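Local structure of protein PTHB1 (Homo sapiens, 4YD8) at residues Y52-S57 / L73-L78; P81-E86 / R137-M142; Y110-T115 / N123-K128; H133-T138 / M166-E171; S290-L295 / H332-V337. The protein serves as a subunit of the BBSome, a coat complex thought to sort specific membrane proteins to the primary cilium, and contributes this seven-bladed beta-propeller as its N-terminal part. One frame throughout, in Å; residues are numbered along the deposited sequence. Where two conformers were deposited one is given.

Overall arrangement
All five contacts lie in the seven-bladed beta-propeller. Interactions 1 and 3 each pair neighbouring strands within one of two successive blades; their centres are about 10 Å apart and they touch, as at Val76 and Met127. Interactions 2 and 4 join the blade of strands 84-88 to 127-134 to the next, 139-145 to 172-178; they share Arg137 and Thr138, their centres about 11 Å apart. Along the chain interaction 1 comes first, interaction 3 falls between the two segments of interaction 2, and interaction 4 starts where interaction 2 ends. Interaction 5 is last, its centre about 29 Å from that of interaction 4. Together they tie blades internally and to one another around the ring.

Interaction 1 (Y52-S57 / L73-L78); sequences YLRIFS and LLEVDL
Strands 52-56 and 73-77 run antiparallel, their axes 4.7 Å apart at 178°, with Leu53 facing Val76 and Ile55 facing Leu74 as hydrogen-bonded pairs. A classic beta bulge interrupts the regular pairing: Leu73 and Leu74 both face Ile55, whose O takes a 2.8 Å bond from Leu73 N and a weak one from Leu74 N. These are the third and fourth strands of a four-stranded propeller blade.

On the sheet face of Tyr52, Arg54, Glu75 and Asp77, the Arg54 and Glu75 side chains lie side by side, pointing the same way; Glu75 CG is anti to the backbone N (chi1 175°) and its chain is extended alongside Arg54. Arg54 NE gives a hydrogen bond and salt bridge to Glu75 OE1 at 2.9 Å. The oxygen sits near the guanidinium plane, while the donor stands above the carboxylate plane; the guanidinium and carboxylate planes are 82° apart. Water 1 links the pair a second time, accepting from Arg54 NH2 and donating to Glu75 OE1. Asp77 lies across the Tyr52 ring, its CG over one face toward the rim and its CB 3.8 Å from Tyr52 CE1.

The face of Leu53, Ile55, Leu74 and Val76 is apolar. Leu53 CB meets Val76 CG1 at 3.8 Å and Leu78 CD1 at 3.7 Å, while Leu74 CD2 touches CD1 of both Leu53 and Ile55. Met127 of the following blade packs on Leu53, Leu74, Val76 and Leu78.

Arg54 NH2 also forms a salt bridge with Glu22; bound by two carboxylates, the guanidinium would probably be fixed in rotation and help to keep those acids ionised.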
# COMPACT_ATOMS: atom_id res chain seq x y z
N TYR A 52 1.32 13.19 -12.16
CA TYR A 52 1.57 14.05 -10.99
C TYR A 52 1.85 13.29 -9.70
O TYR A 52 1.17 12.33 -9.37
CB TYR A 52 0.37 14.99 -10.76
CG TYR A 52 0.27 16.07 -11.80
CD1 TYR A 52 0.99 17.25 -11.67
CD2 TYR A 52 -0.52 15.91 -12.93
CE1 TYR A 52 0.92 18.25 -12.63
CE2 TYR A 52 -0.60 16.90 -13.90
CZ TYR A 52 0.13 18.06 -13.74
OH TYR A 52 0.04 19.05 -14.70
N LEU A 53 2.84 13.77 -8.95
CA LEU A 53 3.13 13.29 -7.61
C LEU A 53 2.79 14.41 -6.63
O LEU A 53 3.26 15.54 -6.79
CB LEU A 53 4.61 12.87 -7.48
CG LEU A 53 5.11 12.10 -6.24
CD1 LEU A 53 5.12 12.93 -4.96
CD2 LEU A 53 4.31 10.83 -6.02
N ARG A 54 1.97 14.11 -5.63
CA ARG A 54 1.57 15.12 -4.64
C ARG A 54 1.83 14.63 -3.22
O ARG A 54 1.62 13.46 -2.93
CB ARG A 54 0.08 15.48 -4.82
CG ARG A 54 -0.23 16.12 -6.18
CD ARG A 54 -1.74 16.28 -6.43
NE ARG A 54 -2.00 16.96 -7.70
CZ ARG A 54 -2.43 16.35 -8.81
NH1 ARG A 54 -2.63 15.04 -8.82
NH2 ARG A 54 -2.65 17.05 -9.91
N ILE A 55 2.26 15.53 -2.35
CA ILE A 55 2.47 15.20 -0.95
C ILE A 55 1.70 16.20 -0.08
O ILE A 55 1.85 17.41 -0.25
CB ILE A 55 3.96 15.23 -0.56
CG1 ILE A 55 4.79 14.31 -1.47
CG2 ILE A 55 4.14 14.85 0.92
CD1 ILE A 55 6.30 14.35 -1.14
N PHE A 56 0.88 15.69 0.83
CA PHE A 56 0.05 16.53 1.70
C PHE A 56 0.35 16.32 3.17
O PHE A 56 0.67 15.22 3.61
CB PHE A 56 -1.46 16.26 1.52
CG PHE A 56 -1.99 16.53 0.14
CD1 PHE A 56 -1.94 15.55 -0.84
CD2 PHE A 56 -2.55 17.77 -0.17
CE1 PHE A 56 -2.45 15.79 -2.11
CE2 PHE A 56 -3.06 18.02 -1.44
CZ PHE A 56 -3.00 17.02 -2.42
N SER A 57 0.19 17.39 3.94
CA SER A 57 0.13 17.31 5.39
C SER A 57 -1.14 18.04 5.82
O SER A 57 -1.11 19.23 6.08
CB SER A 57 1.39 17.92 6.03
OG SER A 57 1.41 17.69 7.42
N LEU A 73 2.24 20.08 0.36
CA LEU A 73 3.66 20.33 0.58
C LEU A 73 4.42 20.37 -0.74
O LEU A 73 5.37 21.12 -0.89
CB LEU A 73 4.26 19.27 1.48
CG LEU A 73 3.65 19.13 2.88
CD1 LEU A 73 4.42 18.09 3.66
CD2 LEU A 73 3.65 20.47 3.61
N LEU A 74 3.99 19.54 -1.68
CA LEU A 74 4.72 19.41 -2.92
C LEU A 74 3.84 18.83 -4.00
O LEU A 74 3.06 17.91 -3.75
CB LEU A 74 5.94 18.51 -2.72
CG LEU A 74 6.82 18.25 -3.95
CD1 LEU A 74 8.28 18.44 -3.60
CD2 LEU A 74 6.61 16.85 -4.48
N GLU A 75 3.97 19.39 -5.19
CA GLU A 75 3.35 18.83 -6.38
C GLU A 75 4.38 18.89 -7.49
O GLU A 75 4.95 19.94 -7.74
CB GLU A 75 2.08 19.61 -6.75
CG GLU A 75 1.44 19.16 -8.05
CD GLU A 75 0.22 19.97 -8.41
OE1 GLU A 75 -0.89 19.67 -7.91
OE2 GLU A 75 0.36 20.92 -9.21
N VAL A 76 4.62 17.77 -8.16
CA VAL A 76 5.54 17.76 -9.28
C VAL A 76 4.97 16.92 -10.43
O VAL A 76 4.39 15.85 -10.22
CB VAL A 76 6.95 17.22 -8.87
CG1 VAL A 76 6.84 15.87 -8.20
CG2 VAL A 76 7.87 17.13 -10.09
N ASP A 77 5.13 17.43 -11.64
CA ASP A 77 4.78 16.70 -12.84
C ASP A 77 5.94 15.80 -13.25
O ASP A 77 6.95 16.29 -13.77
CB ASP A 77 4.43 17.67 -13.97
CG ASP A 77 3.92 16.96 -15.21
OD1 ASP A 77 3.85 15.71 -15.20
OD2 ASP A 77 3.61 17.65 -16.21
N LEU A 78 5.80 14.50 -13.03
CA LEU A 78 6.85 13.55 -13.38
C LEU A 78 6.82 13.15 -14.86
O LEU A 78 7.71 12.44 -15.33
CB LEU A 78 6.75 12.31 -12.48
CG LEU A 78 6.88 12.61 -10.98
CD1 LEU A 78 6.71 11.34 -10.14
CD2 LEU A 78 8.23 13.29 -10.69
O HOH W 1 -2.86 20.15 -10.01

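Interaction 2 (P81-E86 / R137-M142); sequences PVLQVE and RTACNM
Gln84 reaches Met142 because its CG is anti to the backbone N (chi1 -165°) and the chain beyond stays extended, carrying the terminal amide across to the other strand. Met142, a selenomethionine, has CG between its backbone N and carbonyl carbon (chi1 60°), which brings that atom within 3.5 Å of Gln84 CD.

The amide of Gln84 grips the backbone of Met142 twice. OE1 accepts from Met142 N at 2.8 Å, with the donor tilted from the amide carbonyl plane, and NE2 gives to Met142 O at 3.0 Å from above that carbonyl's plane. The other use of NE2 is within its own strand: it binds Glu86 OE2 at 2.7 Å, almost in the amide plane and on the anti lone pair of the oxygen. With three bonds on its two ends, the amide is probably held against flipping. The Met142 side chain crosses that of Gln84 obliquely and ends with CE 3.9 Å from Glu86 CG. At the other end of the contact, Leu83 CD1 rests 3.5 Å from Ala139 O, and water 2 lies within hydrogen-bonding distance of both Leu83 O and Cys140 O.

Strands 84-86 and 139-142 run at 27° with axes 7.8 Å apart, too far for a shared ladder. Each is the first strand of its blade, so these side-chain bonds join adjacent blades; Leu102 of strand 98-102 and Ile158 of strand 155-160 pack on Ala139 and Met142.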
# COMPACT_ATOMS: atom_id res chain seq x y z
N PRO A 81 3.07 8.36 -16.35
CA PRO A 81 2.07 7.83 -15.40
C PRO A 81 2.70 7.12 -14.20
O PRO A 81 3.66 6.35 -14.35
CB PRO A 81 1.28 6.83 -16.27
CG PRO A 81 1.34 7.43 -17.64
CD PRO A 81 2.74 8.03 -17.75
N VAL A 82 2.17 7.41 -13.01
CA VAL A 82 2.62 6.77 -11.79
C VAL A 82 1.81 5.50 -11.56
O VAL A 82 0.58 5.55 -11.48
CB VAL A 82 2.52 7.71 -10.59
CG1 VAL A 82 2.91 6.98 -9.31
CG2 VAL A 82 3.40 8.93 -10.80
N LEU A 83 2.49 4.36 -11.48
CA LEU A 83 1.84 3.08 -11.26
C LEU A 83 1.74 2.73 -9.77
O LEU A 83 0.80 2.07 -9.34
CB LEU A 83 2.58 1.96 -11.97
CG LEU A 83 2.65 2.07 -13.50
CD1 LEU A 83 3.22 0.79 -14.09
CD2 LEU A 83 1.28 2.38 -14.07
N GLN A 84 2.73 3.17 -8.99
CA GLN A 84 2.76 2.84 -7.57
C GLN A 84 3.71 3.77 -6.83
O GLN A 84 4.67 4.26 -7.41
CB GLN A 84 3.19 1.38 -7.39
CG GLN A 84 2.91 0.81 -5.99
CD GLN A 84 3.19 -0.68 -5.90
OE1 GLN A 84 3.19 -1.40 -6.91
NE2 GLN A 84 3.43 -1.16 -4.68
N VAL A 85 3.41 4.03 -5.55
CA VAL A 85 4.34 4.77 -4.69
C VAL A 85 4.55 3.97 -3.39
O VAL A 85 3.61 3.35 -2.88
CB VAL A 85 3.83 6.19 -4.35
CG1 VAL A 85 3.97 7.12 -5.56
CG2 VAL A 85 2.39 6.15 -3.88
N GLU A 86 5.78 3.96 -2.90
CA GLU A 86 6.12 3.31 -1.63
C GLU A 86 7.23 4.12 -0.96
O GLU A 86 7.94 4.87 -1.62
CB GLU A 86 6.61 1.87 -1.82
CG GLU A 86 5.60 0.87 -2.45
CD GLU A 86 4.32 0.65 -1.65
OE1 GLU A 86 4.24 1.00 -0.43
OE2 GLU A 86 3.37 0.10 -2.25
N ARG A 137 11.74 -4.27 -19.03
CA ARG A 137 10.38 -4.75 -19.30
C ARG A 137 9.35 -3.83 -18.67
O ARG A 137 9.64 -3.19 -17.66
CB ARG A 137 10.18 -6.17 -18.75
CG ARG A 137 11.29 -7.13 -19.09
CD ARG A 137 11.03 -8.51 -18.54
NE ARG A 137 11.86 -9.49 -19.22
CZ ARG A 137 11.56 -10.02 -20.40
NH1 ARG A 137 10.44 -9.67 -21.02
NH2 ARG A 137 12.38 -10.90 -20.96
N THR A 138 8.16 -3.75 -19.26
CA THR A 138 7.06 -2.96 -18.67
C THR A 138 6.67 -3.45 -17.28
O THR A 138 6.48 -4.65 -17.07
CB THR A 138 5.82 -3.01 -19.56
OG1 THR A 138 5.56 -4.37 -19.92
CG2 THR A 138 6.05 -2.21 -20.83
N ALA A 139 6.52 -2.53 -16.33
CA ALA A 139 6.22 -2.89 -14.95
C ALA A 139 4.74 -3.07 -14.68
O ALA A 139 3.91 -2.44 -15.33
CB ALA A 139 6.79 -1.82 -13.98
N CYS A 140 4.41 -3.93 -13.72
CA CYS A 140 3.05 -4.01 -13.20
C CYS A 140 2.96 -3.35 -11.82
O CYS A 140 2.31 -2.33 -11.65
CB CYS A 140 2.57 -5.45 -13.13
SG CYS A 140 0.90 -5.58 -12.41
N ASN A 141 3.64 -3.96 -10.84
CA ASN A 141 3.55 -3.52 -9.44
C ASN A 141 4.86 -3.86 -8.73
O ASN A 141 5.76 -4.42 -9.34
CB ASN A 141 2.33 -4.15 -8.73
CG ASN A 141 2.27 -5.68 -8.86
OD1 ASN A 141 3.27 -6.33 -9.13
ND2 ASN A 141 1.08 -6.25 -8.63
N MSE A 142 4.98 -3.51 -7.45
CA MSE A 142 6.23 -3.76 -6.76
C MSE A 142 5.98 -4.04 -5.29
O MSE A 142 4.89 -3.78 -4.78
CB MSE A 142 7.18 -2.56 -6.88
CG MSE A 142 6.63 -1.27 -6.29
SE MSE A 142 8.06 0.10 -6.35
CE MSE A 142 7.00 1.67 -5.97
O HOH W 2 1.07 -0.88 -9.25

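Interaction 3 (Y110-T115 / N123-K128); sequences YSVSGT and NQCQMK
The methyl CE of Met127, a selenomethionine, sits over the centre of the Tyr110 ring, 3.6 Å from the centroid, a CH-pi contact. Its SE lies over the same face at 4.6 Å, adding a Met-aromatic contact between the third and fourth strands of a propeller blade. A bend at chi3 (101°) turns CE over the ring, and Met127 CG packs against Tyr110 CB at 3.5 Å and Val112 CG2 at 3.9 Å. Val112 CG1 in turn reaches Cys125 SG. An alanine in place of Tyr110 would probably leave the Met127 methyl without its aromatic platform and open a gap beside Leu78, which also packs on this side chain.

Outward from these apolar groups comes the antiparallel backbone. Ser111 and Lys128 form a hydrogen-bonded pair, linked by N-to-O bonds both ways, and Val112 with Met127 a non-hydrogen-bonded one. Farther along, Ser113 N bonds Gln126 O.

At the polar end a side chain takes over from the backbone: Ser113 OG donates to Gly114 O at 2.8 Å and accepts from Gln126 N at 3.0 Å, with a nearly straight N-H...O angle of 178°.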
# COMPACT_ATOMS: atom_id res chain seq x y z
N TYR A 110 13.54 8.97 -4.55
CA TYR A 110 13.69 10.39 -4.22
C TYR A 110 13.93 10.62 -2.74
O TYR A 110 13.39 9.90 -1.90
CB TYR A 110 12.44 11.18 -4.59
CG TYR A 110 12.16 11.23 -6.07
CD1 TYR A 110 12.68 12.23 -6.86
CD2 TYR A 110 11.35 10.27 -6.66
CE1 TYR A 110 12.44 12.29 -8.21
CE2 TYR A 110 11.10 10.31 -8.02
CZ TYR A 110 11.65 11.32 -8.79
OH TYR A 110 11.40 11.38 -10.13
N SER A 111 14.68 11.67 -2.45
CA SER A 111 14.80 12.18 -1.09
C SER A 111 13.89 13.40 -0.89
O SER A 111 14.04 14.41 -1.58
CB SER A 111 16.27 12.57 -0.82
OG SER A 111 16.41 13.21 0.44
N VAL A 112 12.97 13.32 0.07
CA VAL A 112 12.07 14.44 0.36
C VAL A 112 12.54 15.13 1.62
O VAL A 112 12.67 14.49 2.66
CB VAL A 112 10.61 13.96 0.54
CG1 VAL A 112 9.71 15.13 0.88
CG2 VAL A 112 10.12 13.25 -0.72
N SER A 113 12.81 16.43 1.52
CA SER A 113 13.32 17.18 2.67
C SER A 113 12.21 17.56 3.63
O SER A 113 11.02 17.53 3.30
CB SER A 113 14.02 18.45 2.20
OG SER A 113 13.07 19.43 1.82
N GLY A 114 12.60 17.98 4.83
CA GLY A 114 11.66 18.63 5.72
C GLY A 114 11.35 20.02 5.18
O GLY A 114 11.81 20.40 4.10
N THR A 115 10.59 20.79 5.96
CA THR A 115 10.13 22.10 5.53
C THR A 115 11.23 23.09 5.16
O THR A 115 12.15 23.33 5.94
CB THR A 115 9.28 22.76 6.64
OG1 THR A 115 8.33 21.81 7.13
CG2 THR A 115 8.58 23.99 6.12
N ASN A 123 6.04 24.89 -3.60
CA ASN A 123 6.40 23.74 -2.78
C ASN A 123 7.03 24.17 -1.46
O ASN A 123 7.72 25.17 -1.40
CB ASN A 123 7.36 22.83 -3.55
CG ASN A 123 6.75 22.27 -4.82
OD1 ASN A 123 5.53 22.06 -4.91
ND2 ASN A 123 7.59 22.03 -5.82
N GLN A 124 6.79 23.39 -0.41
CA GLN A 124 7.31 23.72 0.92
C GLN A 124 8.48 22.83 1.30
O GLN A 124 9.03 22.93 2.40
CB GLN A 124 6.19 23.59 1.96
CG GLN A 124 4.94 24.34 1.58
CD GLN A 124 3.88 24.25 2.65
OE1 GLN A 124 4.12 24.54 3.82
NE2 GLN A 124 2.69 23.81 2.26
N CYS A 125 8.86 21.94 0.39
CA CYS A 125 9.99 21.06 0.60
C CYS A 125 10.62 20.79 -0.75
O CYS A 125 10.09 21.21 -1.78
CB CYS A 125 9.55 19.75 1.25
SG CYS A 125 8.33 18.80 0.26
N GLN A 126 11.75 20.09 -0.77
CA GLN A 126 12.32 19.68 -2.05
C GLN A 126 12.21 18.17 -2.17
O GLN A 126 12.08 17.46 -1.17
CB GLN A 126 13.77 20.14 -2.18
CG GLN A 126 14.70 19.48 -1.19
CD GLN A 126 16.13 19.98 -1.30
OE1 GLN A 126 16.37 21.10 -1.75
NE2 GLN A 126 17.08 19.14 -0.89
N MSE A 127 12.22 17.69 -3.41
CA MSE A 127 12.25 16.28 -3.70
C MSE A 127 13.35 16.04 -4.71
O MSE A 127 13.23 16.49 -5.85
CB MSE A 127 10.91 15.81 -4.25
CG MSE A 127 10.82 14.32 -4.43
SE MSE A 127 9.00 13.75 -4.83
CE MSE A 127 9.20 13.54 -6.75
N LYS A 128 14.43 15.39 -4.30
CA LYS A 128 15.59 15.23 -5.18
C LYS A 128 15.74 13.78 -5.58
O LYS A 128 15.64 12.88 -4.74
CB LYS A 128 16.88 15.69 -4.48
CG LYS A 128 16.81 17.04 -3.80
CD LYS A 128 16.43 18.15 -4.75
CE LYS A 128 17.55 18.52 -5.69
NZ LYS A 128 17.34 19.91 -6.19

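Interaction 4 (H133-T138 / M166-E171)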
# COMPACT_ATOMS: atom_id res chain seq x y z
N HIS A 133 16.34 3.44 -12.00
CA HIS A 133 16.62 2.24 -12.76
C HIS A 133 15.74 2.23 -14.00
O HIS A 133 14.52 2.32 -13.90
CB HIS A 133 16.35 0.99 -11.92
CG HIS A 133 17.32 0.80 -10.80
ND1 HIS A 133 18.64 0.46 -11.02
CD2 HIS A 133 17.18 0.92 -9.46
CE1 HIS A 133 19.26 0.37 -9.85
NE2 HIS A 133 18.40 0.63 -8.89
N ASN A 134 16.35 2.09 -15.16
CA ASN A 134 15.56 1.93 -16.37
C ASN A 134 15.22 0.45 -16.55
O ASN A 134 16.12 -0.39 -16.56
CB ASN A 134 16.31 2.51 -17.58
CG ASN A 134 16.49 4.02 -17.46
OD1 ASN A 134 15.52 4.78 -17.50
ND2 ASN A 134 17.74 4.47 -17.30
N LEU A 135 13.93 0.15 -16.67
CA LEU A 135 13.46 -1.24 -16.69
C LEU A 135 13.50 -1.81 -18.09
O LEU A 135 13.14 -1.14 -19.06
CB LEU A 135 12.03 -1.32 -16.13
CG LEU A 135 11.81 -0.64 -14.78
CD1 LEU A 135 10.39 -0.87 -14.29
CD2 LEU A 135 12.80 -1.14 -13.75
N GLN A 136 13.95 -3.06 -18.20
CA GLN A 136 14.05 -3.70 -19.51
C GLN A 136 12.70 -4.26 -19.95
O GLN A 136 12.54 -4.68 -21.09
CB GLN A 136 15.11 -4.81 -19.47
N ARG A 137 11.74 -4.27 -19.03
CA ARG A 137 10.38 -4.75 -19.30
C ARG A 137 9.35 -3.83 -18.67
O ARG A 137 9.64 -3.19 -17.66
CB ARG A 137 10.18 -6.17 -18.75
CG ARG A 137 11.29 -7.13 -19.09
CD ARG A 137 11.03 -8.51 -18.54
NE ARG A 137 11.86 -9.49 -19.22
CZ ARG A 137 11.56 -10.02 -20.40
NH1 ARG A 137 10.44 -9.67 -21.02
NH2 ARG A 137 12.38 -10.90 -20.96
N THR A 138 8.16 -3.75 -19.26
CA THR A 138 7.06 -2.96 -18.67
C THR A 138 6.67 -3.45 -17.28
O THR A 138 6.48 -4.65 -17.07
CB THR A 138 5.82 -3.01 -19.56
OG1 THR A 138 5.56 -4.37 -19.92
CG2 THR A 138 6.05 -2.21 -20.83
N MSE A 166 11.80 -8.73 -10.77
CA MSE A 166 13.04 -7.99 -10.96
C MSE A 166 13.46 -7.37 -9.63
O MSE A 166 12.75 -6.53 -9.07
CB MSE A 166 12.86 -6.92 -12.05
CG MSE A 166 12.32 -7.49 -13.39
SE MSE A 166 12.06 -6.17 -14.83
CE MSE A 166 10.44 -5.28 -14.12
N VAL A 167 14.60 -7.82 -9.11
CA VAL A 167 15.04 -7.45 -7.78
C VAL A 167 16.16 -6.43 -7.87
O VAL A 167 17.13 -6.61 -8.62
CB VAL A 167 15.52 -8.69 -6.99
CG1 VAL A 167 16.12 -8.27 -5.66
CG2 VAL A 167 14.37 -9.67 -6.79
N PHE A 168 15.99 -5.34 -7.12
CA PHE A 168 16.95 -4.26 -7.08
C PHE A 168 17.50 -4.09 -5.67
O PHE A 168 16.73 -3.94 -4.72
CB PHE A 168 16.31 -2.95 -7.54
CG PHE A 168 15.88 -2.97 -8.99
CD1 PHE A 168 14.65 -3.49 -9.35
CD2 PHE A 168 16.72 -2.49 -9.97
CE1 PHE A 168 14.27 -3.53 -10.68
CE2 PHE A 168 16.34 -2.51 -11.31
CZ PHE A 168 15.11 -3.04 -11.66
N GLU A 169 18.82 -4.15 -5.54
CA GLU A 169 19.47 -3.95 -4.27
C GLU A 169 19.83 -2.47 -4.17
O GLU A 169 20.96 -2.07 -4.46
CB GLU A 169 20.71 -4.85 -4.14
CG GLU A 169 20.37 -6.33 -4.12
CD GLU A 169 21.59 -7.23 -4.03
OE1 GLU A 169 22.72 -6.74 -4.24
OE2 GLU A 169 21.42 -8.44 -3.74
N GLN A 170 18.83 -1.66 -3.81
CA GLN A 170 18.95 -0.21 -3.75
C GLN A 170 19.51 0.32 -5.08
O GLN A 170 18.85 0.16 -6.11
CB GLN A 170 19.79 0.18 -2.53
CG GLN A 170 19.11 -0.36 -1.23
CD GLN A 170 19.83 -0.01 0.06
OE1 GLN A 170 21.02 -0.26 0.21
NE2 GLN A 170 19.08 0.55 1.02
N GLU A 171 20.70 0.92 -5.08
CA GLU A 171 21.25 1.54 -6.29
C GLU A 171 21.63 0.55 -7.40
O GLU A 171 21.96 0.98 -8.50
CB GLU A 171 22.51 2.37 -5.96
CG GLU A 171 22.26 3.61 -5.09
CD GLU A 171 22.19 3.29 -3.60
OE1 GLU A 171 22.54 2.15 -3.23
OE2 GLU A 171 21.79 4.17 -2.81
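His133 and Phe168 make the aromatic contact. Their planes are inclined at 40° with centroids 4.5 Å apart, an oblique pair in which the side chains slide past each other in opposite directions. Phe168 CD2 stands over the centre of the imidazole face, 3.4 Å from His133 CG, which chi1 of -69° sets anti to the carbonyl carbon.

One hydrogen bond crosses the contact. His133 NE2 gives its proton to Gln170 O at 2.9 Å, with an N-H...O angle of 165°, and the acceptor lies close to the imidazole plane. Beside it, also near that plane, Glu171 O approaches His133 CE1 at 3.1 Å. The imidazole rim therefore faces two carbonyl oxygens of the turn after strand 166-169. The turn's side chains have their own partners, Gln170 NE2 on Lys89 O and Glu171 OE1 on Ser92 OG.

Apolar contacts fill the remainder. Leu135 CD2 touches Phe168 CZ at 3.6 Å, and Leu135 CD1 lies 4.4 Å from CE of Met166, a selenomethionine. The SE of Met166 passes 4.3 Å from Arg137 CB, while the Arg137 guanidinium forms a salt bridge with Asp162.

The contact joins the last strand of one propeller blade, 127-134, to the third of the next. NE2 carries the proton toward Gln170 O and a phenyl ring lies over the imidazole face, which would probably fix its rotation.

Interaction 5 (S290-L295 / H332-V337)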
# COMPACT_ATOMS: atom_id res chain seq x y z
N SER A 290 -19.36 -6.76 -3.11
CA SER A 290 -18.11 -6.76 -3.89
C SER A 290 -17.09 -5.77 -3.32
O SER A 290 -17.34 -4.57 -3.32
CB SER A 290 -18.37 -6.41 -5.36
OG SER A 290 -19.22 -7.37 -5.97
N PRO A 291 -15.93 -6.27 -2.88
CA PRO A 291 -14.95 -5.33 -2.32
C PRO A 291 -14.20 -4.54 -3.39
O PRO A 291 -14.08 -4.97 -4.54
CB PRO A 291 -13.99 -6.25 -1.56
CG PRO A 291 -14.04 -7.56 -2.39
CD PRO A 291 -15.50 -7.67 -2.78
N SER A 292 -13.70 -3.37 -2.99
CA SER A 292 -12.85 -2.57 -3.86
C SER A 292 -11.43 -2.50 -3.32
O SER A 292 -10.49 -2.40 -4.09
CB SER A 292 -13.42 -1.16 -4.02
OG SER A 292 -13.60 -0.57 -2.74
N CYS A 293 -11.27 -2.55 -2.00
CA CYS A 293 -9.94 -2.46 -1.42
C CYS A 293 -9.97 -2.87 0.05
O CYS A 293 -11.05 -3.01 0.63
CB CYS A 293 -9.40 -1.03 -1.54
SG CYS A 293 -10.38 0.15 -0.58
N PHE A 294 -8.80 -3.04 0.66
CA PHE A 294 -8.78 -3.43 2.09
C PHE A 294 -7.47 -3.07 2.76
O PHE A 294 -6.50 -2.67 2.11
CB PHE A 294 -9.17 -4.93 2.16
CG PHE A 294 -8.02 -5.93 2.09
CD1 PHE A 294 -6.89 -5.70 1.28
CD2 PHE A 294 -8.03 -7.06 2.90
CE1 PHE A 294 -5.83 -6.63 1.23
CE2 PHE A 294 -7.01 -8.02 2.82
CZ PHE A 294 -5.90 -7.79 2.01
N LEU A 295 -7.46 -3.17 4.09
CA LEU A 295 -6.28 -2.91 4.88
C LEU A 295 -6.43 -3.52 6.27
O LEU A 295 -7.15 -2.96 7.11
CB LEU A 295 -6.02 -1.39 5.02
CG LEU A 295 -4.73 -1.11 5.79
CD1 LEU A 295 -3.52 -1.32 4.88
CD2 LEU A 295 -4.73 0.29 6.40
N HIS A 332 -17.56 8.53 -1.94
CA HIS A 332 -17.00 7.99 -3.17
C HIS A 332 -16.44 6.59 -2.94
O HIS A 332 -16.05 6.25 -1.83
CB HIS A 332 -15.90 8.91 -3.71
CG HIS A 332 -16.36 10.32 -3.94
ND1 HIS A 332 -17.08 10.68 -5.06
CD2 HIS A 332 -16.22 11.44 -3.20
CE1 HIS A 332 -17.36 11.97 -4.99
NE2 HIS A 332 -16.85 12.45 -3.87
N ILE A 333 -16.40 5.78 -4.00
CA ILE A 333 -15.84 4.44 -3.91
C ILE A 333 -14.32 4.50 -3.76
O ILE A 333 -13.63 5.05 -4.61
CB ILE A 333 -16.18 3.60 -5.16
CG1 ILE A 333 -17.70 3.42 -5.27
CG2 ILE A 333 -15.48 2.24 -5.11
CD1 ILE A 333 -18.13 2.74 -6.56
N PRO A 334 -13.80 3.91 -2.68
CA PRO A 334 -12.35 3.93 -2.44
C PRO A 334 -11.62 2.89 -3.31
O PRO A 334 -12.05 1.74 -3.37
CB PRO A 334 -12.24 3.59 -0.96
CG PRO A 334 -13.47 2.71 -0.69
CD PRO A 334 -14.54 3.17 -1.64
N VAL A 335 -10.55 3.30 -3.98
CA VAL A 335 -9.65 2.33 -4.61
C VAL A 335 -8.49 2.00 -3.70
O VAL A 335 -7.78 1.03 -3.93
CB VAL A 335 -9.06 2.83 -5.94
CG1 VAL A 335 -10.12 2.86 -7.00
CG2 VAL A 335 -8.35 4.18 -5.76
N ALA A 336 -8.26 2.85 -2.69
CA ALA A 336 -7.25 2.57 -1.68
C ALA A 336 -7.64 3.19 -0.36
O ALA A 336 -8.27 4.25 -0.34
CB ALA A 336 -5.87 3.09 -2.11
N VAL A 337 -7.26 2.53 0.72
CA VAL A 337 -7.47 3.06 2.07
C VAL A 337 -6.20 2.82 2.87
O VAL A 337 -5.55 1.78 2.73
CB VAL A 337 -8.69 2.40 2.76
CG1 VAL A 337 -8.58 0.87 2.77
CG2 VAL A 337 -8.87 2.94 4.15
O HOH W 3 -8.65 -0.77 -5.60
O HOH W 4 -6.18 -0.24 0.19
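The first strands of two adjacent blades of the beta-propeller meet where Ser292 and Cys293 face Pro334 and Val337: strands 291-298 and 334-342 come together without a direct backbone ladder, and side chains and water bridge them. Ser292 OG donates to Pro334 O at 2.9 Å, in the carbonyl plane. Its torsion puts OG between the backbone N and the carbonyl carbon (chi1 55°), the side from which it can reach across. Ser292 CB also lies 4.1 Å from Ile333 CG2. An alanine here would probably leave Pro334 O without this donor and the two segments linked through water and apolar contacts, with no direct hydrogen bond between them.

Cys293 is the apolar hub. Its SG touches Pro334 CB and Val337 CG1, both at 3.9 Å, and its CB approaches Val335 O at 3.5 Å. Val337 CG1 also meets Leu295 CB at 4.1 Å, and Leu308, of strand 306-311 next to 291-298, packs on Val337 too.

Each strand has a classic beta bulge here: Ser292 and Cys293 both face Gly310, Val335 and Ala336 both face Leu352. The bulged residues turn carbonyls toward the gap between the strands, where water 3 lies within hydrogen-bonding distance of Ser292 O and Val335 O. Farther along, water 4 stands in for a direct strand-to-strand bond: it donates to Phe294 O at 3.1 Å and accepts from Val337 N at 3.0 Å.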